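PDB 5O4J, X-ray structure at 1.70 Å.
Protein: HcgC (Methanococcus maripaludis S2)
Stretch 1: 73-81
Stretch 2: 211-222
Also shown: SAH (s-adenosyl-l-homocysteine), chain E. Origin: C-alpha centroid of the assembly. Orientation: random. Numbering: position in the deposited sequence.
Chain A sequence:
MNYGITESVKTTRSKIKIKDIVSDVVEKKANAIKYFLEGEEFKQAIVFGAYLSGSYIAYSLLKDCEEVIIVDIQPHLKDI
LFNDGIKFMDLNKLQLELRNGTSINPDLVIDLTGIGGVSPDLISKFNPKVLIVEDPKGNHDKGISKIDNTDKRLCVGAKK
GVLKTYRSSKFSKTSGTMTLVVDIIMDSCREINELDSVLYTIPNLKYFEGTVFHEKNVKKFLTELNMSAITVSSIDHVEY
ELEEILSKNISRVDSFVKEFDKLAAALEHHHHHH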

# COMPACT_ATOMS: atom_id res chain seq x y z
N ILE A 73 24.52 -28.99 0.21
CA ILE A 73 24.66 -29.62 -1.09
C ILE A 73 25.67 -28.89 -1.97
O ILE A 73 26.23 -29.48 -2.89
N GLN A 74 25.92 -27.60 -1.68
CA GLN A 74 26.87 -26.80 -2.44
C GLN A 74 28.22 -26.80 -1.73
O GLN A 74 28.34 -26.18 -0.66
N PRO A 75 29.25 -27.46 -2.26
CA PRO A 75 30.54 -27.47 -1.55
C PRO A 75 31.15 -26.10 -1.37
O PRO A 75 31.84 -25.88 -0.37
N HIS A 76 30.93 -25.15 -2.29
CA HIS A 76 31.58 -23.85 -2.15
C HIS A 76 31.04 -23.05 -0.97
O HIS A 76 31.67 -22.06 -0.57
N LEU A 77 29.91 -23.46 -0.39
CA LEU A 77 29.41 -22.72 0.76
C LEU A 77 30.22 -22.95 2.02
O LEU A 77 29.92 -22.34 3.05
N LYS A 78 31.25 -23.80 1.97
CA LYS A 78 32.24 -23.81 3.05
C LYS A 78 32.78 -22.41 3.30
O LYS A 78 33.16 -22.09 4.44
N ASP A 79 32.81 -21.56 2.27
CA ASP A 79 33.32 -20.20 2.39
C ASP A 79 32.42 -19.30 3.22
O ASP A 79 32.85 -18.20 3.58
N ILE A 80 31.17 -19.70 3.50
CA ILE A 80 30.25 -18.84 4.25
C ILE A 80 30.29 -19.10 5.76
O ILE A 80 29.52 -18.48 6.50
N LEU A 81 31.14 -20.01 6.24
CA LEU A 81 31.25 -20.21 7.68
C LEU A 81 32.13 -19.14 8.32
O LEU A 81 33.06 -18.61 7.70
N THR A 211 24.66 -14.07 -6.65
CA THR A 211 26.08 -13.99 -6.35
C THR A 211 26.55 -15.25 -5.63
O THR A 211 27.65 -15.75 -5.90
N VAL A 212 25.72 -15.80 -4.75
CA VAL A 212 26.10 -16.98 -3.99
C VAL A 212 25.97 -18.25 -4.83
O VAL A 212 26.87 -19.10 -4.81
N PHE A 213 24.85 -18.42 -5.52
CA PHE A 213 24.51 -19.72 -6.08
C PHE A 213 24.75 -19.85 -7.57
O PHE A 213 24.86 -20.98 -8.06
N HIS A 214 24.83 -18.75 -8.31
CA HIS A 214 25.12 -18.78 -9.73
C HIS A 214 26.55 -18.37 -10.03
O HIS A 214 27.28 -19.13 -10.67
N GLU A 215 27.00 -17.23 -9.50
CA GLU A 215 28.40 -16.83 -9.62
C GLU A 215 29.30 -17.60 -8.67
O GLU A 215 30.50 -17.74 -8.95
N LYS A 216 28.74 -18.15 -7.60
CA LYS A 216 29.45 -18.96 -6.61
C LYS A 216 30.64 -18.22 -6.00
O LYS A 216 31.73 -18.76 -5.83
N ASN A 217 30.38 -16.97 -5.59
CA ASN A 217 31.40 -16.10 -5.01
C ASN A 217 30.86 -15.56 -3.69
O ASN A 217 30.23 -14.50 -3.65
N VAL A 218 31.10 -16.30 -2.60
CA VAL A 218 30.61 -15.87 -1.29
C VAL A 218 31.25 -14.56 -0.87
O VAL A 218 30.59 -13.69 -0.30
N LYS A 219 32.54 -14.40 -1.14
CA LYS A 219 33.23 -13.18 -0.72
C LYS A 219 32.58 -11.95 -1.35
O LYS A 219 32.36 -10.94 -0.67
N LYS A 220 32.26 -12.02 -2.64
CA LYS A 220 31.55 -10.95 -3.32
C LYS A 220 30.18 -10.70 -2.68
O LYS A 220 29.78 -9.55 -2.47
N PHE A 221 29.47 -11.78 -2.35
CA PHE A 221 28.17 -11.67 -1.69
C PHE A 221 28.29 -10.90 -0.39
O PHE A 221 27.50 -9.99 -0.11
N LEU A 222 29.26 -11.26 0.45
CA LEU A 222 29.43 -10.57 1.72
C LEU A 222 29.78 -9.10 1.50
O LEU A 222 29.33 -8.24 2.26

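A short 3-10 segment packs against a break between two helices through a small apolar patch, pinned by one direct hydrogen bond from a histidine and one bridging water. His76 makes the only direct hydrogen bond across the contact. With chi1 p, it points toward the second stretch, and its NE2 donates to Val212 O at 2.7 Å, reaching a carbonyl near the ring plane. Lys216, with positive phi, lays its aliphatic chain over one face of that ring, CB 3.9 Å from the centroid in a CH-pi contact; its NZ turns back to Phe213 O at 3.1 Å, so the lysine both covers the ring and ties down its own turn.

Val218, chi1 t, points toward the 3-10 segment and divides its methyls: CG2 lies 4.1 Å from Leu77 CD2, CG1 3.9 Å from Ile80 CG1. Leu77 (m, t) starts sideways, but its end reaches in, CD2 3.7 Å from Val212 CG1 and CD1 3.9 Å from Phe213 CE1. Ile80 (t, t) extends the patch to Phe221.

At the exposed margin, water 1 donates to Asp79 OD2 and Lys216 O and accepts from Val218 N, joining the stretches. At the other end, Gln74 CG and SAH O2' both approach the Phe213 ring edge, bringing the ligand against the contact.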

# COMPACT_ATOMS: atom_id res chain seq x y z
CB ILE A 73 23.28 -29.74 -1.76
CG1 ILE A 73 23.32 -30.72 -2.93
CG2 ILE A 73 22.76 -28.37 -2.22
CD1 ILE A 73 21.94 -31.16 -3.39
CB GLN A 74 26.36 -25.36 -2.58
CG GLN A 74 25.03 -25.23 -3.29
CD GLN A 74 25.17 -25.29 -4.80
OE1 GLN A 74 26.19 -24.86 -5.36
NE2 GLN A 74 24.15 -25.81 -5.47
CB PRO A 75 31.42 -28.38 -2.43
CG PRO A 75 30.74 -28.47 -3.73
CD PRO A 75 29.28 -28.32 -3.46
CB HIS A 76 31.45 -23.04 -3.44
CG HIS A 76 30.13 -22.37 -3.62
ND1 HIS A 76 29.01 -23.05 -4.06
CD2 HIS A 76 29.74 -21.08 -3.45
CE1 HIS A 76 27.99 -22.21 -4.13
NE2 HIS A 76 28.41 -21.01 -3.78
CB LEU A 77 27.94 -23.05 1.00
CG LEU A 77 26.99 -22.26 0.11
CD1 LEU A 77 25.57 -22.77 0.28
CD2 LEU A 77 27.05 -20.76 0.41
CB LYS A 78 33.39 -24.76 2.71
CG LYS A 78 34.10 -24.44 1.39
CD LYS A 78 35.47 -25.10 1.31
CE LYS A 78 35.88 -25.37 -0.13
NZ LYS A 78 36.00 -24.13 -0.95
CB ASP A 79 33.50 -19.56 1.00
CG ASP A 79 34.41 -20.37 0.09
OD1 ASP A 79 35.37 -20.98 0.59
OD2 ASP A 79 34.18 -20.36 -1.15
CB ILE A 80 28.81 -18.96 3.71
CG1 ILE A 80 28.04 -17.66 3.96
CG2 ILE A 80 28.05 -20.14 4.33
CD1 ILE A 80 26.81 -17.49 3.08
CB LEU A 81 31.82 -21.59 8.01
CG LEU A 81 31.12 -22.80 7.40
CD1 LEU A 81 31.70 -24.07 8.01
CD2 LEU A 81 29.62 -22.74 7.57
CB THR A 211 26.35 -12.76 -5.49
OG1 THR A 211 25.74 -11.62 -6.11
CG2 THR A 211 27.84 -12.54 -5.34
CB VAL A 212 25.24 -17.11 -2.71
CG1 VAL A 212 25.59 -18.39 -1.97
CG2 VAL A 212 25.45 -15.91 -1.80
CB PHE A 213 23.05 -20.06 -5.78
CG PHE A 213 22.82 -20.30 -4.35
CD1 PHE A 213 23.10 -21.53 -3.80
CD2 PHE A 213 22.41 -19.26 -3.51
CE1 PHE A 213 22.94 -21.76 -2.46
CE2 PHE A 213 22.25 -19.48 -2.15
CZ PHE A 213 22.52 -20.72 -1.62
CB HIS A 214 24.12 -17.89 -10.47
CG HIS A 214 22.70 -18.33 -10.30
ND1 HIS A 214 21.63 -17.50 -10.56
CD2 HIS A 214 22.18 -19.51 -9.89
CE1 HIS A 214 20.51 -18.15 -10.32
NE2 HIS A 214 20.81 -19.37 -9.91
CB GLU A 215 28.52 -15.33 -9.35
CG GLU A 215 27.73 -14.46 -10.32
CD GLU A 215 27.65 -13.02 -9.86
OE1 GLU A 215 26.74 -12.30 -10.33
OE2 GLU A 215 28.49 -12.61 -9.04
CB LYS A 216 29.88 -20.29 -7.24
CG LYS A 216 28.68 -21.12 -7.68
CD LYS A 216 29.07 -22.54 -8.04
CE LYS A 216 27.86 -23.44 -8.05
NZ LYS A 216 26.89 -23.05 -9.11
CB ASN A 217 31.78 -14.99 -5.97
CG ASN A 217 33.00 -14.24 -5.50
OD1 ASN A 217 33.33 -14.24 -4.31
ND2 ASN A 217 33.68 -13.58 -6.43
CB VAL A 218 30.86 -16.98 -0.25
CG1 VAL A 218 30.54 -16.48 1.18
CG2 VAL A 218 30.04 -18.21 -0.59
CB LYS A 219 34.70 -13.29 -1.10
CG LYS A 219 35.55 -12.10 -0.70
CD LYS A 219 36.99 -12.35 -1.13
CE LYS A 219 37.88 -11.15 -0.89
NZ LYS A 219 39.27 -11.45 -1.30
CB LYS A 220 31.40 -11.30 -4.80
CG LYS A 220 30.81 -10.21 -5.69
CD LYS A 220 30.80 -10.69 -7.15
CE LYS A 220 30.06 -9.74 -8.08
NZ LYS A 220 28.60 -9.94 -8.10
CB PHE A 221 27.61 -13.07 -1.44
CG PHE A 221 26.44 -13.10 -0.49
CD1 PHE A 221 25.19 -12.65 -0.87
CD2 PHE A 221 26.59 -13.64 0.78
CE1 PHE A 221 24.11 -12.71 -0.00
CE2 PHE A 221 25.51 -13.70 1.66
CZ PHE A 221 24.28 -13.23 1.27
CB LEU A 222 30.49 -11.27 2.56
CG LEU A 222 30.14 -12.73 2.89
CD1 LEU A 222 31.30 -13.41 3.59
CD2 LEU A 222 28.87 -12.82 3.73
N SAH E . 15.72 -20.86 5.18
CA SAH E . 17.08 -20.31 4.92
CB SAH E . 17.36 -20.34 3.42
CG SAH E . 17.74 -21.74 2.95
SD SAH E . 18.22 -21.76 1.24
C SAH E . 17.20 -18.89 5.41
O SAH E . 18.29 -18.29 5.23
OXT SAH E . 16.21 -18.38 5.95
C5' SAH E . 18.67 -23.45 1.02
C4' SAH E . 20.06 -23.78 1.56
O4' SAH E . 20.14 -25.19 1.78
C3' SAH E . 21.14 -23.46 0.54
O3' SAH E . 22.39 -23.15 1.18
C2' SAH E . 21.21 -24.75 -0.24
O2' SAH E . 22.43 -24.94 -0.97
C1' SAH E . 21.06 -25.78 0.86
N9 SAH E . 20.46 -27.05 0.41
C8 SAH E . 19.45 -27.21 -0.47
N7 SAH E . 19.15 -28.53 -0.59
C5 SAH E . 19.97 -29.20 0.24
C6 SAH E . 20.18 -30.61 0.61
N6 SAH E . 19.43 -31.58 0.03
N1 SAH E . 21.14 -30.89 1.51
C2 SAH E . 21.88 -29.94 2.09
N3 SAH E . 21.75 -28.63 1.80
C4 SAH E . 20.83 -28.23 0.90
O HOH W 1 32.66 -18.64 -2.99